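Trehalose-6-phosphate phosphatase (Candida albicans, PDB 5DXF) carries at its N-terminal end a domain of glycosyltransferase family 20, which has the two-lobed GT-B fold. Local coordinates at residues K150-V155 with D205-L210; I301-I306 with K506-T511; V335-L340 with I370-P375. All coordinates share one frame; numbering follows the deposited sequence.

Overall arrangement
The three contacts illustrate how a GT-B domain is built within its lobes and, probably, where the chain passes between them. Contact 1 lies in the first lobe, joining helix 147-160 to the loop after strand 200-204 of the large mixed sheet; it is complete before the others begin. Contact 2 brings the start of helix 303-311 against the end of helix 493-509, probably at the crossing between lobes, and the long stretch of chain it closes contains contact 3. Contact 3 pairs strands 332-339 and 367-374 in a parallel sheet of the second lobe. The centre of contact 1 is about 29 Å from that of contact 2. None touches another.

Contact 1: K150-V155 with D205-L210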
ATOM      1  N   LYS A 150      -2.407  13.209  12.584  1.00 71.43           N
ATOM      2  CA  LYS A 150      -2.436  12.619  13.921  1.00 71.90           C
ATOM      3  C   LYS A 150      -3.648  11.740  14.213  1.00 65.80           C
ATOM      4  O   LYS A 150      -3.481  10.643  14.730  1.00 64.73           O
ATOM      5  CB  LYS A 150      -2.323  13.710  14.987  1.00 69.68           C
ATOM      6  CG  LYS A 150      -0.916  14.273  15.110  1.00 81.74           C
ATOM      7  CD  LYS A 150      -0.546  14.616  16.541  1.00 84.89           C
ATOM      8  CE  LYS A 150       0.746  15.419  16.583  1.00 80.00           C
ATOM      9  NZ  LYS A 150       1.793  14.836  15.698  1.00 84.76           N
ATOM     10  N   TYR A 151      -4.856  12.187  13.916  1.00 64.19           N
ATOM     11  CA  TYR A 151      -5.985  11.296  14.123  1.00 63.00           C
ATOM     12  C   TYR A 151      -5.930  10.081  13.212  1.00 66.49           C
ATOM     13  O   TYR A 151      -6.233   8.970  13.616  1.00 60.66           O
ATOM     14  CB  TYR A 151      -7.323  12.003  13.958  1.00 72.17           C
ATOM     15  CG  TYR A 151      -8.459  11.097  14.329  1.00 67.92           C
ATOM     16  CD1 TYR A 151      -8.745  10.832  15.647  1.00 71.94           C
ATOM     17  CD2 TYR A 151      -9.207  10.466  13.362  1.00 68.22           C
ATOM     18  CE1 TYR A 151      -9.768   9.985  15.997  1.00 74.38           C
ATOM     19  CE2 TYR A 151     -10.232   9.612  13.702  1.00 75.85           C
ATOM     20  CZ  TYR A 151     -10.507   9.380  15.025  1.00 74.62           C
ATOM     21  OH  TYR A 151     -11.525   8.541  15.376  1.00 67.61           O
ATOM     22  N   ALA A 152      -5.560  10.312  11.963  1.00 61.75           N
ATOM     23  CA  ALA A 152      -5.469   9.249  10.991  1.00 54.49           C
ATOM     24  C   ALA A 152      -4.405   8.243  11.351  1.00 61.67           C
ATOM     25  O   ALA A 152      -4.605   7.053  11.193  1.00 59.36           O
ATOM     26  CB  ALA A 152      -5.198   9.825   9.621  1.00 54.08           C
ATOM     27  N   GLU A 153      -3.256   8.723  11.802  1.00 55.91           N
ATOM     28  CA  GLU A 153      -2.154   7.833  12.129  1.00 53.12           C
ATOM     29  C   GLU A 153      -2.104   7.272  13.540  1.00 54.05           C
ATOM     30  O   GLU A 153      -1.641   6.169  13.744  1.00 53.68           O
ATOM     31  CB  GLU A 153      -0.836   8.487  11.764  1.00 53.89           C
ATOM     32  CG  GLU A 153      -0.801   8.988  10.335  1.00 59.78           C
ATOM     33  CD  GLU A 153      -0.889   7.884   9.306  1.00 58.58           C
ATOM     34  OE1 GLU A 153      -0.554   6.736   9.618  1.00 52.38           O
ATOM     35  OE2 GLU A 153      -1.293   8.176   8.173  1.00 57.55           O
ATOM     36  N   ASN A 154      -2.574   8.034  14.513  1.00 55.50           N
ATOM     37  CA  ASN A 154      -2.511   7.602  15.909  1.00 59.56           C
ATOM     38  C   ASN A 154      -3.747   6.833  16.363  1.00 61.71           C
ATOM     39  O   ASN A 154      -3.677   6.047  17.306  1.00 58.60           O
ATOM     40  CB  ASN A 154      -2.295   8.798  16.839  1.00 64.81           C
ATOM     41  CG  ASN A 154      -0.968   9.488  16.603  1.00 60.98           C
ATOM     42  OD1 ASN A 154      -0.027   8.889  16.082  1.00 56.82           O
ATOM     43  ND2 ASN A 154      -0.883  10.755  16.992  1.00 74.89           N
ATOM     44  N   VAL A 155      -4.878   7.056  15.702  1.00 59.38           N
ATOM     45  CA  VAL A 155      -6.123   6.433  16.133  1.00 58.41           C
ATOM     46  C   VAL A 155      -6.642   5.408  15.129  1.00 54.24           C
ATOM     47  O   VAL A 155      -6.838   4.244  15.470  1.00 49.53           O
ATOM     48  CB  VAL A 155      -7.217   7.487  16.382  1.00 60.90           C
ATOM     49  CG1 VAL A 155      -8.477   6.823  16.907  1.00 56.76           C
ATOM     50  CG2 VAL A 155      -6.721   8.536  17.362  1.00 58.19           C
ATOM     51  N   ASP A 205      -9.068   5.975   0.940  1.00 61.75           N
ATOM     52  CA  ASP A 205      -8.423   5.720   2.221  1.00 61.49           C
ATOM     53  C   ASP A 205      -8.952   6.427   3.460  1.00 61.71           C
ATOM     54  O   ASP A 205      -9.904   7.178   3.410  1.00 62.72           O
ATOM     55  CB  ASP A 205      -6.914   5.883   2.109  1.00 53.00           C
ATOM     56  CG  ASP A 205      -6.193   4.567   2.114  1.00 53.89           C
ATOM     57  OD1 ASP A 205      -6.858   3.521   2.094  1.00 53.43           O
ATOM     58  OD2 ASP A 205      -4.954   4.570   2.133  1.00 54.64           O
ATOM     59  N   TYR A 206      -8.294   6.153   4.576  1.00 64.11           N
ATOM     60  CA  TYR A 206      -8.747   6.524   5.909  1.00 66.75           C
ATOM     61  C   TYR A 206      -8.790   8.011   6.239  1.00 60.87           C
ATOM     62  O   TYR A 206      -9.489   8.420   7.152  1.00 64.33           O
ATOM     63  CB  TYR A 206      -7.987   5.738   6.974  1.00 60.21           C
ATOM     64  CG  TYR A 206      -6.497   5.786   6.827  1.00 61.57           C
ATOM     65  CD1 TYR A 206      -5.855   5.043   5.862  1.00 59.24           C
ATOM     66  CD2 TYR A 206      -5.733   6.572   7.662  1.00 56.08           C
ATOM     67  CE1 TYR A 206      -4.484   5.085   5.732  1.00 61.39           C
ATOM     68  CE2 TYR A 206      -4.368   6.623   7.541  1.00 58.72           C
ATOM     69  CZ  TYR A 206      -3.748   5.876   6.577  1.00 67.81           C
ATOM     70  OH  TYR A 206      -2.388   5.933   6.461  1.00 59.84           O
ATOM     71  N   TYR A 207      -8.010   8.813   5.534  1.00 60.94           N
ATOM     72  CA  TYR A 207      -8.003  10.249   5.791  1.00 64.20           C
ATOM     73  C   TYR A 207      -9.321  10.889   5.366  1.00 69.11           C
ATOM     74  O   TYR A 207      -9.673  11.978   5.819  1.00 63.64           O
ATOM     75  CB  TYR A 207      -6.840  10.923   5.058  1.00 68.65           C
ATOM     76  CG  TYR A 207      -5.489  10.777   5.726  1.00 64.62           C
ATOM     77  CD1 TYR A 207      -4.896  11.852   6.373  1.00 63.19           C
ATOM     78  CD2 TYR A 207      -4.806   9.569   5.701  1.00 63.89           C
ATOM     79  CE1 TYR A 207      -3.656  11.728   6.978  1.00 61.23           C
ATOM     80  CE2 TYR A 207      -3.568   9.436   6.300  1.00 62.69           C
ATOM     81  CZ  TYR A 207      -2.999  10.516   6.940  1.00 57.66           C
ATOM     82  OH  TYR A 207      -1.769  10.382   7.539  1.00 55.57           O
ATOM     83  N   LEU A 208     -10.050  10.199   4.497  1.00 69.54           N
ATOM     84  CA  LEU A 208     -11.232  10.768   3.865  1.00 70.91           C
ATOM     85  C   LEU A 208     -12.490   9.936   4.101  1.00 71.02           C
ATOM     86  O   LEU A 208     -13.383   9.887   3.254  1.00 69.52           O
ATOM     87  CB  LEU A 208     -10.975  10.924   2.367  1.00 71.05           C
ATOM     88  CG  LEU A 208      -9.740  11.776   2.068  1.00 79.16           C
ATOM     89  CD1 LEU A 208      -9.509  11.911   0.574  1.00 83.42           C
ATOM     90  CD2 LEU A 208      -9.880  13.138   2.732  1.00 76.33           C
ATOM     91  N   LEU A 209     -12.544   9.271   5.242  1.00 68.71           N
ATOM     92  CA  LEU A 209     -13.670   8.434   5.628  1.00 66.41           C
ATOM     93  C   LEU A 209     -14.957   9.214   5.807  1.00 72.14           C
ATOM     94  O   LEU A 209     -16.038   8.712   5.547  1.00 69.95           O
ATOM     95  CB  LEU A 209     -13.350   7.673   6.902  1.00 69.55           C
ATOM     96  CG  LEU A 209     -12.332   6.553   6.756  1.00 67.78           C
ATOM     97  CD1 LEU A 209     -12.167   5.839   8.076  1.00 60.23           C
ATOM     98  CD2 LEU A 209     -12.722   5.588   5.660  1.00 60.34           C
ATOM     99  N   LEU A 210     -14.826  10.423   6.327  1.00 73.53           N
ATOM    100  CA  LEU A 210     -15.950  11.315   6.537  1.00 68.63           C
ATOM    101  C   LEU A 210     -16.638  11.718   5.241  1.00 76.57           C
ATOM    102  O   LEU A 210     -17.855  11.867   5.195  1.00 86.23           O
ATOM    103  CB  LEU A 210     -15.491  12.563   7.281  1.00 69.33           C
ATOM    104  CG  LEU A 210     -15.195  12.369   8.768  1.00 78.80           C
ATOM    105  CD1 LEU A 210     -14.979  13.697   9.475  1.00 68.75           C
ATOM    106  CD2 LEU A 210     -16.313  11.581   9.424  1.00 64.54           C
TER
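Helix 147-160 meets an irregular stretch of chain here, and the backbones come nearest at Ala152 and Tyr207, whose CA atoms are 5.9 Å apart. Within the helix, residues 152-155 widen into a pi-type turn. The partner, 205-210, is the loop leaving strand 200-204 in the Rossmann-like first lobe of the GT-B fold, and it turns with Leu208 N hydrogen-bonded to Asp205 O. Two consecutive tyrosines of this loop reach the helix. Tyr206 holds CG in the crowded position between its backbone N and carbonyl carbon, whereas Tyr207 has CG anti to the carbonyl carbon, and Tyr207 CD2 lies over the rim of one face of the Tyr206 ring. Ala152 presses its methyl onto the Tyr207 face in a CH-pi contact, CB lying 3.5 Å from the ring centroid. The same Ala152 CB reaches Tyr206 CD2 at 3.8 Å. Outside the pair, Trp157 packs on Tyr206, and Thr38 on Tyr207. Glu153 bends at chi2 (-65°), which brings its carboxylate to both hydroxyls, with OE2 at the edge of each ring. Its plane stands 75° from the Tyr206 ring and 44° from that of Tyr207. With two phenols donating to it, the buried carboxylate is probably ionised. Glu153 OE2 takes both bonds: Tyr206 OH at 3.0 Å on the syn lone pair, and Tyr207 OH, modelled very close at 2.3 Å, on the anti lone pair.

Contact 2: I301-I306 with K506-T511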
ATOM      1  N   ILE A 301      -0.516  -3.558  -9.929  1.00 61.21           N
ATOM      2  CA  ILE A 301       0.573  -2.689 -10.353  1.00 63.03           C
ATOM      3  C   ILE A 301       0.510  -2.313 -11.828  1.00 58.31           C
ATOM      4  O   ILE A 301      -0.223  -2.908 -12.595  1.00 58.37           O
ATOM      5  CB  ILE A 301       1.944  -3.296 -10.021  1.00 56.53           C
ATOM      6  CG1 ILE A 301       2.041  -4.726 -10.509  1.00 52.06           C
ATOM      7  CG2 ILE A 301       2.177  -3.284  -8.528  1.00 62.44           C
ATOM      8  CD1 ILE A 301       3.303  -5.417 -10.053  1.00 58.46           C
ATOM      9  N   ASP A 302       1.292  -1.319 -12.217  1.00 66.85           N
ATOM     10  CA  ASP A 302       1.432  -0.977 -13.616  1.00 60.57           C
ATOM     11  C   ASP A 302       2.494  -1.879 -14.162  1.00 62.18           C
ATOM     12  O   ASP A 302       3.665  -1.564 -14.136  1.00 62.35           O
ATOM     13  CB  ASP A 302       1.894   0.454 -13.760  1.00 63.70           C
ATOM     14  CG  ASP A 302       1.954   0.893 -15.182  1.00 64.60           C
ATOM     15  OD1 ASP A 302       2.127   0.028 -16.055  1.00 65.14           O
ATOM     16  OD2 ASP A 302       1.814   2.099 -15.426  1.00 67.02           O
ATOM     17  N   THR A 303       2.060  -3.028 -14.644  1.00 67.11           N
ATOM     18  CA  THR A 303       2.958  -4.089 -15.041  1.00 66.79           C
ATOM     19  C   THR A 303       3.862  -3.737 -16.203  1.00 72.31           C
ATOM     20  O   THR A 303       5.023  -4.103 -16.219  1.00 69.99           O
ATOM     21  CB  THR A 303       2.165  -5.341 -15.398  1.00 63.64           C
ATOM     22  OG1 THR A 303       1.209  -5.583 -14.371  1.00 75.33           O
ATOM     23  CG2 THR A 303       3.071  -6.517 -15.477  1.00 73.79           C
ATOM     24  N   GLU A 304       3.321  -3.051 -17.191  1.00 72.32           N
ATOM     25  CA  GLU A 304       4.100  -2.737 -18.392  1.00 79.91           C
ATOM     26  C   GLU A 304       5.275  -1.813 -18.076  1.00 70.63           C
ATOM     27  O   GLU A 304       6.380  -2.029 -18.575  1.00 76.84           O
ATOM     28  CB  GLU A 304       3.214  -2.125 -19.500  1.00 83.24           C
ATOM     29  CG  GLU A 304       2.863  -0.627 -19.389  1.00 84.18           C
ATOM     30  CD  GLU A 304       2.373  -0.038 -20.709  1.00 92.34           C
ATOM     31  OE1 GLU A 304       2.938  -0.397 -21.766  1.00 81.50           O
ATOM     32  OE2 GLU A 304       1.426   0.781 -20.695  1.00 89.74           O
ATOM     33  N   LYS A 305       5.050  -0.807 -17.235  1.00 63.24           N
ATOM     34  CA  LYS A 305       6.099   0.150 -16.917  1.00 64.67           C
ATOM     35  C   LYS A 305       7.168  -0.465 -16.026  1.00 62.58           C
ATOM     36  O   LYS A 305       8.353  -0.227 -16.225  1.00 67.55           O
ATOM     37  CB  LYS A 305       5.522   1.403 -16.249  1.00 59.34           C
ATOM     38  CG  LYS A 305       6.584   2.449 -15.942  1.00 61.20           C
ATOM     39  CD  LYS A 305       6.014   3.857 -15.921  1.00 70.59           C
ATOM     40  CE  LYS A 305       7.132   4.876 -16.013  1.00 66.05           C
ATOM     41  NZ  LYS A 305       7.999   4.567 -17.180  1.00 59.97           N
ATOM     42  N   ILE A 306       6.747  -1.254 -15.043  1.00 63.46           N
ATOM     43  CA  ILE A 306       7.685  -1.923 -14.151  1.00 61.89           C
ATOM     44  C   ILE A 306       8.539  -2.933 -14.909  1.00 60.25           C
ATOM     45  O   ILE A 306       9.749  -3.003 -14.709  1.00 57.54           O
ATOM     46  CB  ILE A 306       6.950  -2.630 -12.992  1.00 56.56           C
ATOM     47  CG1 ILE A 306       6.408  -1.588 -12.014  1.00 55.85           C
ATOM     48  CG2 ILE A 306       7.872  -3.603 -12.270  1.00 55.42           C
ATOM     49  CD1 ILE A 306       5.248  -2.076 -11.192  1.00 60.79           C
ATOM     50  N   LYS A 506      -0.517 -14.688 -13.210  1.00 55.24           N
ATOM     51  CA  LYS A 506      -1.522 -14.317 -12.215  1.00 58.95           C
ATOM     52  C   LYS A 506      -1.449 -12.825 -11.882  1.00 60.35           C
ATOM     53  O   LYS A 506      -2.475 -12.176 -11.676  1.00 58.47           O
ATOM     54  CB  LYS A 506      -1.379 -15.140 -10.935  1.00 62.74           C
ATOM     55  CG  LYS A 506      -2.586 -15.019 -10.012  1.00 71.13           C
ATOM     56  CD  LYS A 506      -3.870 -15.417 -10.738  1.00 76.13           C
ATOM     57  CE  LYS A 506      -5.108 -15.182  -9.884  1.00 71.44           C
ATOM     58  NZ  LYS A 506      -5.269 -13.749  -9.511  1.00 71.81           N
ATOM     59  N   VAL A 507      -0.231 -12.294 -11.827  1.00 52.60           N
ATOM     60  CA  VAL A 507      -0.003 -10.869 -11.606  1.00 55.03           C
ATOM     61  C   VAL A 507      -0.423 -10.065 -12.832  1.00 61.54           C
ATOM     62  O   VAL A 507      -1.051  -9.011 -12.710  1.00 58.74           O
ATOM     63  CB  VAL A 507       1.482 -10.577 -11.281  1.00 62.76           C
ATOM     64  CG1 VAL A 507       1.764  -9.083 -11.326  1.00 46.71           C
ATOM     65  CG2 VAL A 507       1.843 -11.139  -9.917  1.00 52.81           C
ATOM     66  N   LEU A 508      -0.068 -10.590 -13.992  1.00 63.88           N
ATOM     67  CA  LEU A 508      -0.371  -9.973 -15.259  1.00 59.91           C
ATOM     68  C   LEU A 508      -1.874  -9.935 -15.481  1.00 68.03           C
ATOM     69  O   LEU A 508      -2.379  -9.123 -16.242  1.00 63.42           O
ATOM     70  CB  LEU A 508       0.350 -10.708 -16.372  1.00 66.72           C
ATOM     71  CG  LEU A 508       1.710 -10.112 -16.746  1.00 75.49           C
ATOM     72  CD1 LEU A 508       2.816 -10.608 -15.835  1.00 68.10           C
ATOM     73  CD2 LEU A 508       2.049 -10.390 -18.195  1.00 61.94           C
ATOM     74  N   SER A 509      -2.582 -10.836 -14.818  1.00 60.95           N
ATOM     75  CA  SER A 509      -4.031 -10.890 -14.898  1.00 60.87           C
ATOM     76  C   SER A 509      -4.673  -9.613 -14.396  1.00 64.75           C
ATOM     77  O   SER A 509      -5.633  -9.127 -14.974  1.00 71.39           O
ATOM     78  CB  SER A 509      -4.544 -12.052 -14.067  1.00 20.00           C
ATOM     79  OG  SER A 509      -5.053 -13.067 -14.894  1.00 20.00           O
ATOM     80  N   ASN A 510      -4.156  -9.064 -13.309  1.00 70.08           N
ATOM     81  CA  ASN A 510      -4.650  -7.789 -12.838  1.00 65.76           C
ATOM     82  C   ASN A 510      -3.599  -6.703 -12.989  1.00 63.13           C
ATOM     83  O   ASN A 510      -2.650  -6.639 -12.235  1.00 70.24           O
ATOM     84  CB  ASN A 510      -5.086  -7.926 -11.380  1.00 66.06           C
ATOM     85  CG  ASN A 510      -5.853  -6.726 -10.878  1.00 64.55           C
ATOM     86  OD1 ASN A 510      -6.716  -6.195 -11.557  1.00 67.30           O
ATOM     87  ND2 ASN A 510      -5.543  -6.301  -9.668  1.00 65.73           N
ATOM     88  N   THR A 511      -3.797  -5.822 -13.951  1.00 63.08           N
ATOM     89  CA  THR A 511      -2.926  -4.669 -14.104  1.00 62.76           C
ATOM     90  C   THR A 511      -3.549  -3.541 -13.311  1.00 56.94           C
ATOM     91  O   THR A 511      -4.736  -3.612 -12.970  1.00 52.89           O
ATOM     92  CB  THR A 511      -2.772  -4.259 -15.577  1.00 59.55           C
ATOM     93  OG1 THR A 511      -4.005  -3.690 -16.027  1.00 59.68           O
ATOM     94  CG2 THR A 511      -2.442  -5.474 -16.440  1.00 56.62           C
TER
HETATM   95  O   HOH W   1      -0.683  -6.677 -10.736  1.00 53.60           O
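A bridging water and a few apolar contacts join 301-306 to 506-511, an arrangement in which one helix begins beside the end of another and each segment carries a helix N-cap. The polar link is the water. It accepts from Ile301 N at 3.2 Å and donates to Asn510 O at 2.5 Å, tying two backbones whose own N and O are too far apart to bond directly. A weaker CA-H...O approach runs alongside it, Thr511 CA lying 3.6 Å from Ile301 O.

The caps come next. Asp302, at the centre of an inverse gamma turn, is the N-cap of helix 303-311: its CG is anti to the backbone N, and OD1 accepts from Lys305 N at 3.3 Å, met from above the carboxylate plane. Thr511 is the N-cap of helix 512-526, with OG1 accepting from Asn514 N. Gln513 NE2 also donates to Asp302 OD1, so the two helix starts are coupled.

The apolar contacts are few. Ile301 CD1 meets Val507 CG1 tip to tip and obliquely at 4.2 Å. Thr303, with CG2 anti to its backbone N, sets that methyl crosswise on Leu508 CG at 4.0 Å, while its OG1 faces the Thr511 methyl CG2.

Helix 439-447 covers the apolar side, where Ile446 touches both Ile301 and Thr303. Residues 301-306 follow strand 290-296 of the first-lobe sheet, and Thr511 opens the last helix, 512-526; as in other GT-B proteins, the outgoing and returning crossings between lobes probably run side by side here.

Contact 3: V335-L340 with I370-P375; sequences VGRDRL and IQVSSP
Two side-chain torsions bring an amide and a carboxylate together across neighbouring strands: Gln371 leaves with CG anti to its backbone N and then folds at chi2 (69°), while Asp338 sets CG beside its own N at chi1 -57°. The groups end nearly coplanar, their planes 15° apart, and Gln371 NE2 donates to the anti lone pair of Asp338 OD2 at 3.1 Å. The strands that carry them, 335-339 and 370-374, pair in regular parallel fashion, part of the beta-alpha-beta unit formed with helix 346-359 in the Rossmann-like second lobe. Gly336 N binds Ile370 O at 3.1 Å, nearly along the carbonyl axis, and Gly336 O in turn accepts from Val372 N. The pattern repeats two residues on, where Asp338 N donates to Val372 O and Asp338 O accepts from Ser374 N, this last donor standing above the carbonyl plane. Leu340 N closes the row on Ser374 O at 2.8 Å.

On the face bearing Arg337 and Val372, the two side chains lie side by side, pointing the same way. Val372 CG1, in the crowded position, packs on Arg337 CB at 3.6 Å, and the guanidinium beyond makes a cation-pi contact with Tyr418. Further along, Arg339 CG rests on Ser374 CB, also at 3.6 Å. Just past the first strand, Leu340 CG approaches Ser373 CB at 3.7 Å, while Ser373 OG hydrogen-bonds His408 NE2 of the adjacent strand.

Lys349, from the connecting helix 346-359, forms a salt bridge with Asp338 OD2 and donates to Gln371 OE1. The ammonium and the carboxylate therefore fix which way round the buried amide lies, and the lysine charge would be expected to favour ionised Asp338.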
ATOM      1  N   VAL A 335      16.051 -10.448  -0.720  1.00 35.01           N
ATOM      2  CA  VAL A 335      15.812  -9.014  -0.854  1.00 34.30           C
ATOM      3  C   VAL A 335      14.368  -8.636  -0.545  1.00 45.16           C
ATOM      4  O   VAL A 335      13.430  -9.230  -1.083  1.00 51.77           O
ATOM      5  CB  VAL A 335      16.161  -8.523  -2.274  1.00 42.90           C
ATOM      6  CG1 VAL A 335      15.859  -7.035  -2.416  1.00 28.92           C
ATOM      7  CG2 VAL A 335      17.619  -8.806  -2.583  1.00 40.01           C
ATOM      8  N   GLY A 336      14.200  -7.642   0.324  1.00 49.77           N
ATOM      9  CA  GLY A 336      12.884  -7.135   0.661  1.00 42.36           C
ATOM     10  C   GLY A 336      12.901  -5.640   0.912  1.00 39.86           C
ATOM     11  O   GLY A 336      13.929  -5.077   1.293  1.00 43.21           O
ATOM     12  N   ARG A 337      11.763  -4.990   0.677  1.00 37.74           N
ATOM     13  CA  ARG A 337      11.599  -3.582   1.016  1.00 45.01           C
ATOM     14  C   ARG A 337      10.290  -3.363   1.759  1.00 53.94           C
ATOM     15  O   ARG A 337       9.208  -3.568   1.204  1.00 46.92           O
ATOM     16  CB  ARG A 337      11.637  -2.692  -0.228  1.00 46.23           C
ATOM     17  CG  ARG A 337      11.591  -1.204   0.115  1.00 44.24           C
ATOM     18  CD  ARG A 337      11.686  -0.304  -1.111  1.00 57.33           C
ATOM     19  NE  ARG A 337      10.468  -0.323  -1.918  1.00 69.43           N
ATOM     20  CZ  ARG A 337      10.227   0.507  -2.929  1.00 74.34           C
ATOM     21  NH1 ARG A 337      11.120   1.430  -3.260  1.00 61.21           N
ATOM     22  NH2 ARG A 337       9.093   0.417  -3.609  1.00 67.90           N
ATOM     23  N   ASP A 338      10.391  -2.944   3.014  1.00 54.67           N
ATOM     24  CA  ASP A 338       9.209  -2.710   3.828  1.00 53.79           C
ATOM     25  C   ASP A 338       9.389  -1.472   4.691  1.00 51.02           C
ATOM     26  O   ASP A 338      10.510  -1.108   5.032  1.00 50.23           O
ATOM     27  CB  ASP A 338       8.913  -3.926   4.713  1.00 51.26           C
ATOM     28  CG  ASP A 338       8.733  -5.201   3.915  1.00 59.72           C
ATOM     29  OD1 ASP A 338       7.605  -5.452   3.444  1.00 71.27           O
ATOM     30  OD2 ASP A 338       9.719  -5.951   3.760  1.00 54.04           O
ATOM     31  N   ARG A 339       8.283  -0.823   5.035  1.00 52.55           N
ATOM     32  CA  ARG A 339       8.315   0.244   6.024  1.00 56.32           C
ATOM     33  C   ARG A 339       8.601  -0.357   7.395  1.00 55.23           C
ATOM     34  O   ARG A 339       8.162  -1.469   7.692  1.00 52.56           O
ATOM     35  CB  ARG A 339       6.996   1.016   6.042  1.00 54.74           C
ATOM     36  CG  ARG A 339       6.814   1.968   4.871  1.00 64.91           C
ATOM     37  CD  ARG A 339       5.444   2.624   4.905  1.00 81.31           C
ATOM     38  NE  ARG A 339       5.380   3.809   4.052  1.00 97.13           N
ATOM     39  CZ  ARG A 339       4.327   4.617   3.975  1.00 99.77           C
ATOM     40  NH1 ARG A 339       3.243   4.369   4.696  1.00 97.16           N
ATOM     41  NH2 ARG A 339       4.358   5.673   3.176  1.00 93.81           N
ATOM     42  N   LEU A 340       9.303   0.368   8.249  1.00 51.47           N
ATOM     43  CA  LEU A 340       9.630  -0.196   9.538  1.00 59.07           C
ATOM     44  C   LEU A 340       8.436   0.050  10.424  1.00 59.72           C
ATOM     45  O   LEU A 340       8.201   1.154  10.873  1.00 61.62           O
ATOM     46  CB  LEU A 340      10.857   0.483  10.117  1.00 58.21           C
ATOM     47  CG  LEU A 340      12.186  -0.222   9.904  1.00 47.83           C
ATOM     48  CD1 LEU A 340      13.281   0.390  10.762  1.00 41.91           C
ATOM     49  CD2 LEU A 340      12.031  -1.697  10.193  1.00 46.19           C
ATOM     50  N   ILE A 370      19.165  -8.753   2.441  1.00 41.89           N
ATOM     51  CA  ILE A 370      19.183  -7.316   2.190  1.00 39.15           C
ATOM     52  C   ILE A 370      17.814  -6.709   2.463  1.00 40.10           C
ATOM     53  O   ILE A 370      16.835  -7.028   1.785  1.00 47.24           O
ATOM     54  CB  ILE A 370      19.609  -6.994   0.743  1.00 48.91           C
ATOM     55  CG1 ILE A 370      21.048  -7.453   0.505  1.00 50.56           C
ATOM     56  CG2 ILE A 370      19.469  -5.502   0.464  1.00 41.47           C
ATOM     57  CD1 ILE A 370      21.445  -7.494  -0.949  1.00 62.62           C
ATOM     58  N   GLN A 371      17.752  -5.839   3.468  1.00 43.01           N
ATOM     59  CA  GLN A 371      16.513  -5.161   3.826  1.00 41.83           C
ATOM     60  C   GLN A 371      16.651  -3.651   3.661  1.00 39.00           C
ATOM     61  O   GLN A 371      17.498  -3.025   4.298  1.00 42.39           O
ATOM     62  CB  GLN A 371      16.108  -5.494   5.267  1.00 42.11           C
ATOM     63  CG  GLN A 371      14.738  -4.963   5.666  1.00 36.71           C
ATOM     64  CD  GLN A 371      13.609  -5.667   4.941  1.00 46.57           C
ATOM     65  OE1 GLN A 371      13.707  -6.850   4.615  1.00 48.32           O
ATOM     66  NE2 GLN A 371      12.529  -4.940   4.679  1.00 43.98           N
ATOM     67  N   VAL A 372      15.828  -3.077   2.789  1.00 35.66           N
ATOM     68  CA  VAL A 372      15.735  -1.628   2.670  1.00 41.45           C
ATOM     69  C   VAL A 372      14.424  -1.175   3.303  1.00 45.32           C
ATOM     70  O   VAL A 372      13.347  -1.647   2.935  1.00 50.71           O
ATOM     71  CB  VAL A 372      15.823  -1.160   1.203  1.00 43.01           C
ATOM     72  CG1 VAL A 372      15.130  -2.154   0.288  1.00 53.24           C
ATOM     73  CG2 VAL A 372      15.221   0.231   1.047  1.00 44.01           C
ATOM     74  N   SER A 373      14.520  -0.267   4.269  1.00 45.47           N
ATOM     75  CA  SER A 373      13.362   0.118   5.063  1.00 46.46           C
ATOM     76  C   SER A 373      12.996   1.589   4.919  1.00 48.26           C
ATOM     77  O   SER A 373      13.842   2.432   4.623  1.00 46.11           O
ATOM     78  CB  SER A 373      13.603  -0.214   6.537  1.00 40.76           C
ATOM     79  OG  SER A 373      14.885   0.222   6.952  1.00 50.10           O
ATOM     80  N   SER A 374      11.718   1.880   5.135  1.00 56.75           N
ATOM     81  CA  SER A 374      11.203   3.241   5.096  1.00 54.72           C
ATOM     82  C   SER A 374      10.794   3.655   6.508  1.00 61.64           C
ATOM     83  O   SER A 374      10.342   2.819   7.289  1.00 56.87           O
ATOM     84  CB  SER A 374      10.022   3.337   4.130  1.00 66.26           C
ATOM     85  OG  SER A 374      10.296   2.638   2.926  1.00 68.18           O
ATOM     86  N   PRO A 375      10.952   4.945   6.848  1.00 73.00           N
ATOM     87  CA  PRO A 375      10.707   5.389   8.227  1.00 78.40           C
ATOM     88  C   PRO A 375       9.230   5.409   8.630  1.00 86.14           C
ATOM     89  O   PRO A 375       8.364   5.705   7.805  1.00 80.65           O
ATOM     90  CB  PRO A 375      11.279   6.806   8.236  1.00 76.15           C
ATOM     91  CG  PRO A 375      11.105   7.270   6.832  1.00 81.70           C
ATOM     92  CD  PRO A 375      11.393   6.058   5.988  1.00 71.59           C
TER